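Local coordinates for protein transcription initiation factor TFIID subunit 5 (PDB 2J4B) that forms part of the general transcription factor TFIID and of SAGA, and probably helps regulate transcription by RNA polymerase II, here represented by its N-terminal NTD2 domain, at residues V13-W18 with N112-R117; L31-P36 with Y98-G103; F38-F43 with Y91-S96; D44-N49 with E76-V81. One frame throughout, in Å; residues are numbered along the deposited sequence.

Contact 1 of 4, residues V13-W18 with N112-R117; sequences VSLKTW and NFLEER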
# COMPACT_ATOMS: atom_id res chain seq x y z
N VAL A 13 8.30 -1.54 4.74
CA VAL A 13 8.82 -1.39 6.11
C VAL A 13 9.45 -0.03 6.39
O VAL A 13 9.16 0.61 7.39
CB VAL A 13 9.88 -2.48 6.42
CG1 VAL A 13 10.49 -2.24 7.80
CG2 VAL A 13 9.28 -3.89 6.31
N SER A 14 10.35 0.40 5.51
CA SER A 14 11.08 1.66 5.68
C SER A 14 10.13 2.87 5.68
O SER A 14 10.33 3.84 6.43
CB SER A 14 12.15 1.78 4.60
OG SER A 14 12.32 3.12 4.18
N LEU A 15 9.10 2.81 4.84
CA LEU A 15 8.00 3.77 4.88
C LEU A 15 7.22 3.64 6.18
O LEU A 15 6.98 4.62 6.87
CB LEU A 15 7.07 3.57 3.70
CG LEU A 15 5.80 4.43 3.70
CD1 LEU A 15 6.12 5.93 3.74
CD2 LEU A 15 4.95 4.06 2.50
N LYS A 16 6.80 2.43 6.51
CA LYS A 16 6.10 2.18 7.77
C LYS A 16 6.84 2.76 8.98
O LYS A 16 6.23 3.39 9.83
CB LYS A 16 5.89 0.68 7.96
CG LYS A 16 5.09 0.31 9.20
CD LYS A 16 4.94 -1.20 9.31
CE LYS A 16 4.59 -1.60 10.72
NZ LYS A 16 4.68 -3.07 10.91
N THR A 17 8.15 2.55 9.04
CA THR A 17 8.95 2.99 10.17
C THR A 17 9.07 4.51 10.24
O THR A 17 9.15 5.11 11.33
CB THR A 17 10.36 2.37 10.11
OG1 THR A 17 10.25 0.95 9.99
CG2 THR A 17 11.17 2.74 11.34
N TRP A 18 9.07 5.14 9.06
CA TRP A 18 9.14 6.60 8.97
C TRP A 18 7.83 7.21 9.44
O TRP A 18 7.83 8.12 10.26
CB TRP A 18 9.46 7.01 7.53
CG TRP A 18 9.47 8.49 7.30
CD1 TRP A 18 10.48 9.36 7.56
CD2 TRP A 18 8.40 9.26 6.72
NE1 TRP A 18 10.11 10.63 7.19
CE2 TRP A 18 8.84 10.60 6.68
CE3 TRP A 18 7.12 8.95 6.24
CZ2 TRP A 18 8.04 11.64 6.17
CZ3 TRP A 18 6.33 9.97 5.74
CH2 TRP A 18 6.79 11.31 5.72
N ASN A 112 8.75 14.05 -0.35
CA ASN A 112 10.14 14.33 -0.02
C ASN A 112 10.81 13.06 0.47
O ASN A 112 11.89 12.70 0.04
CB ASN A 112 10.24 15.42 1.06
CG ASN A 112 9.82 16.81 0.57
OD1 ASN A 112 9.71 17.05 -0.63
ND2 ASN A 112 9.59 17.72 1.50
N PHE A 113 10.14 12.35 1.38
CA PHE A 113 10.71 11.10 1.91
C PHE A 113 10.92 10.03 0.83
O PHE A 113 11.98 9.41 0.76
CB PHE A 113 9.81 10.54 3.02
CG PHE A 113 10.29 9.24 3.54
CD1 PHE A 113 11.42 9.17 4.32
CD2 PHE A 113 9.64 8.07 3.20
CE1 PHE A 113 11.88 7.97 4.77
CE2 PHE A 113 10.12 6.86 3.65
CZ PHE A 113 11.22 6.81 4.44
N LEU A 114 9.91 9.82 -0.00
CA LEU A 114 10.03 8.82 -1.08
C LEU A 114 11.07 9.20 -2.15
O LEU A 114 11.81 8.34 -2.63
CB LEU A 114 8.67 8.59 -1.74
CG LEU A 114 7.53 8.15 -0.83
CD1 LEU A 114 6.19 8.35 -1.55
CD2 LEU A 114 7.72 6.70 -0.38
N GLU A 115 11.13 10.47 -2.51
CA GLU A 115 12.15 10.96 -3.47
C GLU A 115 13.56 10.99 -2.90
O GLU A 115 14.54 10.76 -3.63
CB GLU A 115 11.79 12.37 -3.95
CG GLU A 115 10.67 12.38 -4.97
CD GLU A 115 10.33 13.79 -5.46
OE1 GLU A 115 10.47 14.77 -4.70
OE2 GLU A 115 9.91 13.89 -6.63
N GLU A 116 13.70 11.31 -1.62
CA GLU A 116 15.02 11.39 -1.01
C GLU A 116 15.62 10.00 -0.82
O GLU A 116 16.84 9.84 -0.75
CB GLU A 116 14.95 12.13 0.32
CG GLU A 116 16.32 12.29 1.01
CD GLU A 116 16.31 13.39 2.06
OE1 GLU A 116 15.21 13.71 2.58
OE2 GLU A 116 17.39 13.95 2.36
N ARG A 117 14.76 8.99 -0.74
CA ARG A 117 15.19 7.62 -0.52
C ARG A 117 15.02 6.78 -1.77
O ARG A 117 15.09 5.57 -1.71
CB ARG A 117 14.41 6.99 0.63
CG ARG A 117 14.64 7.65 1.99
CD ARG A 117 14.68 6.58 3.06
NE ARG A 117 15.01 7.07 4.40
CZ ARG A 117 15.27 6.25 5.42
NH1 ARG A 117 15.26 4.93 5.23
NH2 ARG A 117 15.56 6.74 6.62
O HOH W 1 14.73 3.60 2.37

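Contact 2 of 4, residues L31-P36 with Y98-G103; sequences LPLLYP and YHLSMG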
# COMPACT_ATOMS: atom_id res chain seq x y z
N LEU A 31 -1.17 7.11 7.64
CA LEU A 31 -1.40 5.69 7.89
C LEU A 31 -2.27 5.00 6.82
O LEU A 31 -2.01 3.86 6.45
CB LEU A 31 -1.94 5.44 9.30
CG LEU A 31 -0.83 5.38 10.37
CD1 LEU A 31 -1.38 5.46 11.81
CD2 LEU A 31 0.06 4.13 10.21
N PRO A 32 -3.30 5.71 6.31
CA PRO A 32 -4.15 5.11 5.27
C PRO A 32 -3.36 4.65 4.05
O PRO A 32 -3.82 3.77 3.31
CB PRO A 32 -5.11 6.24 4.89
CG PRO A 32 -5.15 7.12 6.11
CD PRO A 32 -3.75 7.06 6.69
N LEU A 33 -2.19 5.23 3.85
CA LEU A 33 -1.34 4.89 2.72
C LEU A 33 -0.83 3.45 2.77
O LEU A 33 -0.59 2.85 1.73
CB LEU A 33 -0.15 5.86 2.66
CG LEU A 33 0.87 5.63 1.54
CD1 LEU A 33 0.25 5.58 0.12
CD2 LEU A 33 1.97 6.70 1.58
N LEU A 34 -0.63 2.89 3.95
CA LEU A 34 -0.05 1.55 4.03
C LEU A 34 -0.98 0.42 3.55
O LEU A 34 -0.50 -0.62 3.13
CB LEU A 34 0.46 1.24 5.42
CG LEU A 34 1.55 2.17 5.99
CD1 LEU A 34 1.87 1.74 7.46
CD2 LEU A 34 2.82 2.25 5.10
N TYR A 35 -2.30 0.62 3.61
CA TYR A 35 -3.23 -0.46 3.27
C TYR A 35 -3.25 -0.80 1.78
O TYR A 35 -3.05 -1.96 1.42
CB TYR A 35 -4.67 -0.16 3.72
CG TYR A 35 -5.65 -1.23 3.24
CD1 TYR A 35 -5.53 -2.55 3.65
CD2 TYR A 35 -6.68 -0.91 2.37
CE1 TYR A 35 -6.41 -3.50 3.23
CE2 TYR A 35 -7.57 -1.87 1.95
CZ TYR A 35 -7.44 -3.16 2.38
OH TYR A 35 -8.33 -4.14 1.95
N PRO A 36 -3.53 0.20 0.92
CA PRO A 36 -3.46 -0.03 -0.53
C PRO A 36 -2.06 -0.42 -0.99
O PRO A 36 -1.92 -1.27 -1.85
CB PRO A 36 -3.89 1.31 -1.13
CG PRO A 36 -3.73 2.30 -0.04
CD PRO A 36 -3.96 1.58 1.22
N TYR A 98 -7.42 3.67 -5.88
CA TYR A 98 -7.75 3.78 -4.46
C TYR A 98 -7.55 5.23 -4.04
O TYR A 98 -6.50 5.84 -4.29
CB TYR A 98 -6.89 2.82 -3.63
CG TYR A 98 -7.34 2.68 -2.19
CD1 TYR A 98 -6.98 3.62 -1.24
CD2 TYR A 98 -8.09 1.59 -1.77
CE1 TYR A 98 -7.37 3.50 0.06
CE2 TYR A 98 -8.48 1.46 -0.45
CZ TYR A 98 -8.11 2.42 0.46
OH TYR A 98 -8.47 2.32 1.77
N HIS A 99 -8.59 5.78 -3.41
CA HIS A 99 -8.68 7.18 -3.05
C HIS A 99 -8.23 7.42 -1.61
O HIS A 99 -8.64 6.70 -0.70
CB HIS A 99 -10.11 7.64 -3.20
CG HIS A 99 -10.56 7.80 -4.62
ND1 HIS A 99 -10.85 6.72 -5.43
CD2 HIS A 99 -10.79 8.90 -5.36
CE1 HIS A 99 -11.21 7.16 -6.62
NE2 HIS A 99 -11.19 8.48 -6.61
N LEU A 100 -7.38 8.44 -1.43
CA LEU A 100 -6.92 8.88 -0.11
C LEU A 100 -7.07 10.41 -0.05
O LEU A 100 -7.13 11.07 -1.08
CB LEU A 100 -5.46 8.50 0.11
CG LEU A 100 -5.06 7.00 0.08
CD1 LEU A 100 -3.61 6.83 -0.23
CD2 LEU A 100 -5.41 6.27 1.38
N SER A 101 -7.17 10.96 1.15
CA SER A 101 -7.14 12.40 1.33
C SER A 101 -6.01 12.74 2.28
O SER A 101 -5.78 12.02 3.25
CB SER A 101 -8.46 12.91 1.89
OG SER A 101 -8.56 12.63 3.28
N MET A 102 -5.30 13.81 1.97
CA MET A 102 -4.13 14.25 2.74
C MET A 102 -4.07 15.76 2.85
O MET A 102 -4.47 16.45 1.92
CB MET A 102 -2.84 13.81 2.05
CG MET A 102 -2.58 12.37 2.10
SD MET A 102 -0.88 11.95 1.73
CE MET A 102 -1.10 10.17 1.60
N GLY A 103 -3.55 16.27 3.96
CA GLY A 103 -3.24 17.68 4.08
C GLY A 103 -2.01 17.98 3.24
O GLY A 103 -1.25 17.08 2.90

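Contact 3 of 4, residues F38-F43 with Y91-S96; sequences FIHIYF and YTFKNS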
# COMPACT_ATOMS: atom_id res chain seq x y z
N PHE A 38 0.12 -2.10 0.76
CA PHE A 38 0.21 -3.47 1.25
C PHE A 38 -0.43 -4.51 0.31
O PHE A 38 0.19 -5.49 -0.05
CB PHE A 38 -0.47 -3.54 2.61
CG PHE A 38 -0.70 -4.93 3.13
CD1 PHE A 38 0.33 -5.65 3.70
CD2 PHE A 38 -1.97 -5.49 3.10
CE1 PHE A 38 0.11 -6.93 4.22
CE2 PHE A 38 -2.21 -6.76 3.63
CZ PHE A 38 -1.17 -7.48 4.18
N ILE A 39 -1.67 -4.27 -0.06
CA ILE A 39 -2.38 -5.16 -0.97
C ILE A 39 -1.61 -5.20 -2.27
O ILE A 39 -1.38 -6.26 -2.84
CB ILE A 39 -3.83 -4.69 -1.22
CG1 ILE A 39 -4.66 -4.83 0.07
CG2 ILE A 39 -4.48 -5.47 -2.36
CD1 ILE A 39 -4.67 -6.24 0.64
N HIS A 40 -1.20 -4.02 -2.73
CA HIS A 40 -0.53 -3.93 -4.02
C HIS A 40 0.77 -4.72 -4.06
O HIS A 40 1.10 -5.31 -5.09
CB HIS A 40 -0.30 -2.47 -4.42
CG HIS A 40 -1.44 -1.88 -5.20
ND1 HIS A 40 -1.85 -2.39 -6.41
CD2 HIS A 40 -2.25 -0.84 -4.93
CE1 HIS A 40 -2.87 -1.68 -6.86
NE2 HIS A 40 -3.13 -0.73 -5.97
N ILE A 41 1.52 -4.71 -2.97
CA ILE A 41 2.72 -5.56 -2.86
C ILE A 41 2.38 -7.06 -2.89
O ILE A 41 3.02 -7.85 -3.59
CB ILE A 41 3.52 -5.21 -1.58
CG1 ILE A 41 4.10 -3.79 -1.72
CG2 ILE A 41 4.61 -6.24 -1.33
CD1 ILE A 41 4.65 -3.22 -0.43
N TYR A 42 1.35 -7.43 -2.14
CA TYR A 42 0.83 -8.79 -2.15
C TYR A 42 0.42 -9.26 -3.54
O TYR A 42 0.80 -10.34 -3.98
CB TYR A 42 -0.38 -8.83 -1.24
CG TYR A 42 -1.01 -10.19 -1.02
CD1 TYR A 42 -0.31 -11.20 -0.35
CD2 TYR A 42 -2.31 -10.44 -1.43
CE1 TYR A 42 -0.89 -12.44 -0.12
CE2 TYR A 42 -2.90 -11.69 -1.20
CZ TYR A 42 -2.17 -12.68 -0.54
OH TYR A 42 -2.73 -13.91 -0.31
N PHE A 43 -0.37 -8.45 -4.24
CA PHE A 43 -0.77 -8.79 -5.60
C PHE A 43 0.42 -8.84 -6.56
O PHE A 43 0.43 -9.63 -7.51
CB PHE A 43 -1.80 -7.78 -6.10
CG PHE A 43 -3.20 -8.01 -5.57
CD1 PHE A 43 -3.45 -8.96 -4.60
CD2 PHE A 43 -4.25 -7.24 -6.04
CE1 PHE A 43 -4.72 -9.15 -4.13
CE2 PHE A 43 -5.54 -7.43 -5.56
CZ PHE A 43 -5.77 -8.37 -4.60
N TYR A 91 -9.86 -8.07 -8.35
CA TYR A 91 -9.61 -7.54 -9.69
C TYR A 91 -9.83 -6.05 -9.71
O TYR A 91 -9.00 -5.31 -10.23
CB TYR A 91 -10.55 -8.20 -10.71
CG TYR A 91 -10.28 -7.83 -12.15
CD1 TYR A 91 -9.28 -8.47 -12.87
CD2 TYR A 91 -11.04 -6.87 -12.80
CE1 TYR A 91 -9.04 -8.14 -14.20
CE2 TYR A 91 -10.81 -6.53 -14.13
CZ TYR A 91 -9.81 -7.17 -14.82
OH TYR A 91 -9.59 -6.82 -16.13
N THR A 92 -10.94 -5.62 -9.14
CA THR A 92 -11.27 -4.20 -9.07
C THR A 92 -10.19 -3.44 -8.33
O THR A 92 -9.78 -2.36 -8.75
CB THR A 92 -12.60 -3.96 -8.39
OG1 THR A 92 -13.65 -4.42 -9.24
CG2 THR A 92 -12.81 -2.48 -8.12
N PHE A 93 -9.70 -4.02 -7.24
CA PHE A 93 -8.67 -3.36 -6.47
C PHE A 93 -7.37 -3.21 -7.29
O PHE A 93 -6.69 -2.19 -7.21
CB PHE A 93 -8.40 -4.11 -5.17
CG PHE A 93 -7.58 -3.32 -4.20
CD1 PHE A 93 -6.23 -3.13 -4.41
CD2 PHE A 93 -8.17 -2.71 -3.10
CE1 PHE A 93 -5.48 -2.37 -3.55
CE2 PHE A 93 -7.42 -1.95 -2.23
CZ PHE A 93 -6.07 -1.78 -2.46
N LYS A 94 -7.04 -4.22 -8.08
CA LYS A 94 -5.81 -4.22 -8.83
C LYS A 94 -5.83 -3.24 -10.00
O LYS A 94 -4.81 -2.68 -10.37
CB LYS A 94 -5.50 -5.63 -9.36
CG LYS A 94 -4.09 -5.74 -9.93
CD LYS A 94 -3.75 -7.13 -10.41
CE LYS A 94 -3.57 -7.20 -11.93
NZ LYS A 94 -4.85 -7.55 -12.64
N ASN A 95 -7.01 -3.04 -10.57
CA ASN A 95 -7.14 -2.30 -11.83
C ASN A 95 -7.78 -0.92 -11.69
O ASN A 95 -7.89 -0.20 -12.68
CB ASN A 95 -7.96 -3.14 -12.80
CG ASN A 95 -7.26 -4.42 -13.18
OD1 ASN A 95 -6.06 -4.40 -13.47
ND2 ASN A 95 -7.98 -5.53 -13.16
N SER A 96 -8.19 -0.55 -10.47
CA SER A 96 -8.85 0.74 -10.23
C SER A 96 -8.10 1.58 -9.23
O SER A 96 -7.19 1.10 -8.54
CB SER A 96 -10.27 0.53 -9.72
OG SER A 96 -11.09 0.05 -10.77
O HOH W 2 -5.38 0.55 -6.05

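Contact 4 of 4, residues D44-N49 with E76-V81; sequences DLIQQN and ESIYTV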
# COMPACT_ATOMS: atom_id res chain seq x y z
N ASP A 44 1.43 -8.01 -6.31
CA ASP A 44 2.61 -7.97 -7.18
C ASP A 44 3.54 -9.19 -7.00
O ASP A 44 4.12 -9.69 -7.97
CB ASP A 44 3.36 -6.66 -7.00
CG ASP A 44 2.85 -5.57 -7.91
OD1 ASP A 44 2.37 -5.92 -9.01
OD2 ASP A 44 2.92 -4.36 -7.56
N LEU A 45 3.66 -9.68 -5.77
CA LEU A 45 4.40 -10.91 -5.50
C LEU A 45 3.71 -12.13 -6.11
O LEU A 45 4.38 -13.08 -6.57
CB LEU A 45 4.58 -11.11 -3.99
CG LEU A 45 5.52 -10.11 -3.29
CD1 LEU A 45 5.36 -10.22 -1.75
CD2 LEU A 45 6.99 -10.26 -3.73
N ILE A 46 2.38 -12.11 -6.11
CA ILE A 46 1.58 -13.16 -6.74
C ILE A 46 1.76 -13.18 -8.26
O ILE A 46 1.93 -14.24 -8.87
CB ILE A 46 0.09 -12.98 -6.41
CG1 ILE A 46 -0.19 -13.38 -4.95
CG2 ILE A 46 -0.78 -13.80 -7.34
CD1 ILE A 46 -1.59 -12.99 -4.49
N GLN A 47 1.73 -12.00 -8.87
CA GLN A 47 1.89 -11.89 -10.30
C GLN A 47 3.27 -12.36 -10.75
O GLN A 47 3.40 -12.96 -11.81
CB GLN A 47 1.68 -10.44 -10.74
CG GLN A 47 1.43 -10.30 -12.23
CD GLN A 47 1.17 -8.87 -12.62
OE1 GLN A 47 0.06 -8.52 -13.02
NE2 GLN A 47 2.20 -8.02 -12.48
N GLN A 48 4.28 -12.09 -9.93
CA GLN A 48 5.63 -12.63 -10.17
C GLN A 48 5.70 -14.14 -9.86
O GLN A 48 6.74 -14.75 -10.03
CB GLN A 48 6.67 -11.91 -9.31
CG GLN A 48 7.00 -10.49 -9.71
CD GLN A 48 7.76 -9.74 -8.61
OE1 GLN A 48 8.73 -10.26 -8.03
NE2 GLN A 48 7.33 -8.52 -8.32
N ASN A 49 4.60 -14.72 -9.39
CA ASN A 49 4.53 -16.14 -9.02
C ASN A 49 5.40 -16.51 -7.81
O ASN A 49 6.03 -17.56 -7.77
CB ASN A 49 4.87 -17.03 -10.22
CG ASN A 49 3.85 -16.90 -11.34
OD1 ASN A 49 2.66 -17.08 -11.12
ND2 ASN A 49 4.32 -16.60 -12.54
N GLU A 76 -7.07 -12.94 2.05
CA GLU A 76 -6.37 -14.11 2.61
C GLU A 76 -6.44 -15.35 1.70
O GLU A 76 -5.46 -16.09 1.59
CB GLU A 76 -6.95 -14.44 3.99
CG GLU A 76 -6.68 -15.84 4.49
CD GLU A 76 -7.61 -16.23 5.61
OE1 GLU A 76 -7.60 -15.55 6.66
OE2 GLU A 76 -8.35 -17.23 5.45
N SER A 77 -7.59 -15.57 1.05
CA SER A 77 -7.80 -16.76 0.22
C SER A 77 -7.33 -16.58 -1.22
O SER A 77 -7.48 -17.49 -2.03
CB SER A 77 -9.30 -17.15 0.20
OG SER A 77 -10.03 -16.45 -0.81
N ILE A 78 -6.78 -15.41 -1.54
CA ILE A 78 -6.29 -15.12 -2.89
C ILE A 78 -4.78 -15.34 -2.99
O ILE A 78 -4.01 -14.46 -2.59
CB ILE A 78 -6.59 -13.66 -3.25
CG1 ILE A 78 -8.09 -13.43 -3.26
CG2 ILE A 78 -5.99 -13.29 -4.61
CD1 ILE A 78 -8.45 -11.98 -3.46
N TYR A 79 -4.36 -16.49 -3.53
CA TYR A 79 -2.93 -16.86 -3.62
C TYR A 79 -2.35 -16.77 -5.03
O TYR A 79 -1.17 -16.49 -5.19
CB TYR A 79 -2.70 -18.30 -3.13
CG TYR A 79 -3.38 -18.63 -1.83
CD1 TYR A 79 -2.97 -18.02 -0.64
CD2 TYR A 79 -4.42 -19.54 -1.78
CE1 TYR A 79 -3.60 -18.31 0.55
CE2 TYR A 79 -5.05 -19.83 -0.58
CZ TYR A 79 -4.63 -19.21 0.57
OH TYR A 79 -5.25 -19.49 1.77
N THR A 80 -3.17 -17.03 -6.05
CA THR A 80 -2.66 -17.11 -7.41
C THR A 80 -3.22 -16.02 -8.29
O THR A 80 -4.13 -15.29 -7.89
CB THR A 80 -2.98 -18.47 -8.03
OG1 THR A 80 -4.40 -18.58 -8.23
CG2 THR A 80 -2.48 -19.60 -7.13
N VAL A 81 -2.65 -15.91 -9.48
CA VAL A 81 -3.11 -14.96 -10.48
C VAL A 81 -4.54 -15.25 -10.91
O VAL A 81 -5.31 -14.31 -11.13
CB VAL A 81 -2.19 -14.97 -11.74
CG1 VAL A 81 -2.91 -14.40 -12.97
CG2 VAL A 81 -0.92 -14.20 -11.46
O HOH W 3 0.41 -16.66 -9.19

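Contact 1 of 4, residues V13-W18 with N112-R117
The helical turns that carry Trp-18 and Phe-113 run in roughly opposite senses, their directions 141° apart, and their axes come no nearer than 11.5 Å, a gap spanned mainly by two aromatic side chains. Each ring has CG anti to the backbone N (chi1 176° in both), and the two side chains slide past each other in opposite directions. They meet as a face-to-face stack: the five-membered ring of Trp-18 covers the Phe-113 ring with centroids 3.8 Å apart and planes inclined by only 13°. Methylene groups lengthen this stack, since Trp-18 CB sits over the Phe-113 face, 3.9 Å from its centroid, while Phe-113 CB lies over the six-membered ring of Trp-18. Leu-15 adds CD1 against Phe-113 CE2 at 4.1 Å; Leu-15 and Leu-114 both also touch Ile-122 of helix 120-129. Arg-117, the first residue past helix 104-116, is linked to Ser-14 through a water that lies in the guanidinium plane, accepts from NH1 and is hydrogen-bonded to Ser-14 OG. Helices 8-21 and 104-116 are thus joined here by ring stacking and apolar contact, with the polar link at the margin passing through solvent.

Contact 2 of 4, residues L31-P36 with Y98-G103
Pro-36 and Tyr-98 meet where the beginning of helix 34-47 packs on strand 98-103, one of the two strands of the small parallel sheet in this mostly helical NTD2 domain. The tight part of the contact has two centres. At the first, the Pro-36 ring crosses the Tyr-98 side chain at about a right angle and presses on one face of the phenol: CB is 4.0 Å from the ring centroid in a CH-pi contact, and CG lies 3.7 Å from Tyr-98 CD1. At the second centre, the isobutyl group of Leu-100 divides its two branches between neighbours, CD2 touching Pro-32 CB at 3.5 Å and CD1 meeting Leu-33 CD1 at 4.1 Å. Leu-130 of the partner strand touches Leu-33, Pro-36, Tyr-98 and Leu-100 alike, which closes this buried side.

The contact is looser toward Met-102, whose side chain approaches the helical segment no nearer than 4.5 Å and packs instead on Leu-110 of helix 104-116. Solvent lies on the other side of the strand, where Ser-101 points away from the helix and the imidazole of His-99 is exposed. Gly-103 ends the strand as the N-cap position of helix 104-116, its backbone N bonded to Asp-29 OD2. Back at the tyrosine pair, the Tyr-98 hydroxyl approaches the edge of the Tyr-35 ring near its plane, with OH 3.7 Å from Tyr-35 CD2.

Contact 3 of 4, residues F38-F43 with Y91-S96
Ile-39, His-40 and Phe-43 on helix 34-47 receive Phe-93 and Lys-94 near the C-terminal end of helix 88-95; the two segments are turned 102° from each other, with their axes 10.6 Å apart.

Contacts with aromatic faces dominate. Ile-39 holds CG2 anti to its backbone N, and this methyl lies over one face of Phe-93 in a CH-pi contact, 3.9 Å from the ring centroid. The same methyl also stands over the centre of the Phe-43 ring, 3.8 Å above its plane, and is thereby shared by two phenyl groups. Phe-93 CE1 in turn comes over a face of the His-40 imidazole, offset toward the rim, with the two ring planes at 51° and in neither a stack nor an edge-to-face pair. His-129 stacks on the same imidazole.

Aliphatic packing is carried by Lys-94, whose CB rests 3.9 Å from Phe-43 CD2. Farther out the chain bends at chi3 (113°) and chi4, its end leading away from residues 38-43; it touches Gln-47 farther along helix 34-47, and NZ makes a weak hydrogen bond to Asn-95 OD1.

For the polar link, a water lies in the plane of the imidazole, 2.6 Å from His-40 NE2; this water donates to Ser-96 O at 3.1 Å. A buried, largely apolar junction therefore reaches the polar edge of this ring through one bound water. The carbonyl end of helix 88-95 may help to offset a charge on the ring, whereas its burial among apolar groups would work against one.

Contact 4 of 4, residues D44-N49 with E76-V81
Ile-46 and Thr-80 bring the backbones close together, their CA atoms 5.8 Å apart, where the last turn of helix 34-47 faces the irregular loop that leads into helix 81-86. The helix stops in a Schellman motif, with Asn-49 at positive phi (67°), while Thr-80 occupies the N-cap position of the following helix and Val-81 is its first residue.

One side chain carries most of the contact. Ile-46 lies against the main chain of the loop more than against its side chains: CD1 is 3.4 Å from Ile-78 O, CG1 3.3 Å from Tyr-79 O, and CG2, anti to the isoleucine's own backbone N, 3.4 Å from Thr-80 C. The carbonyl oxygens of Ile-78 and Tyr-79 find polar partners elsewhere, in weak hydrogen bonds from Tyr-42 OH to Ile-78 O and from Thr-51 OG1 to Tyr-79 O. Val-81 covers the flank of the helix end, its CG2 3.8 Å from Gln-47 CA.

A single water fastens the exposed end. It donates to Ile-46 O at 2.9 Å and to Asn-49 OD1 at 3.0 Å, and accepts from Val-81 N at 3.2 Å, joining a carbonyl of the last turn to the first N-H of the next helix. Thr-80 OG1 caps the helix start by accepting a weak hydrogen bond from His-83 N. The arrangement is that of a Schellman C-terminal cap set beside a threonine N-cap, linking two helix ends within a predominantly helical domain.

How the contacts relate
From the N terminus, helix 8-21 enters contact 1, which closes the longest loop by meeting helix 104-116. The other three nest successively inside it: contact 2 within contact 1, contact 3 within contact 2 and contact 4 within contact 3, with no crossing. Helix 34-47 serves contacts 2, 3 and 4 in turn, meeting strand 98-103, helix 88-95 and the loop before helix 81-86. Neighbouring contacts touch: Leu-15 packs on Leu-33 and Leu-34, Phe-93 on Tyr-98 and Pro-36, and Tyr-42 reaches Ile-78. Contacts 1 and 4 lie on opposite sides of the chain's centre, about 25 Å between their centres.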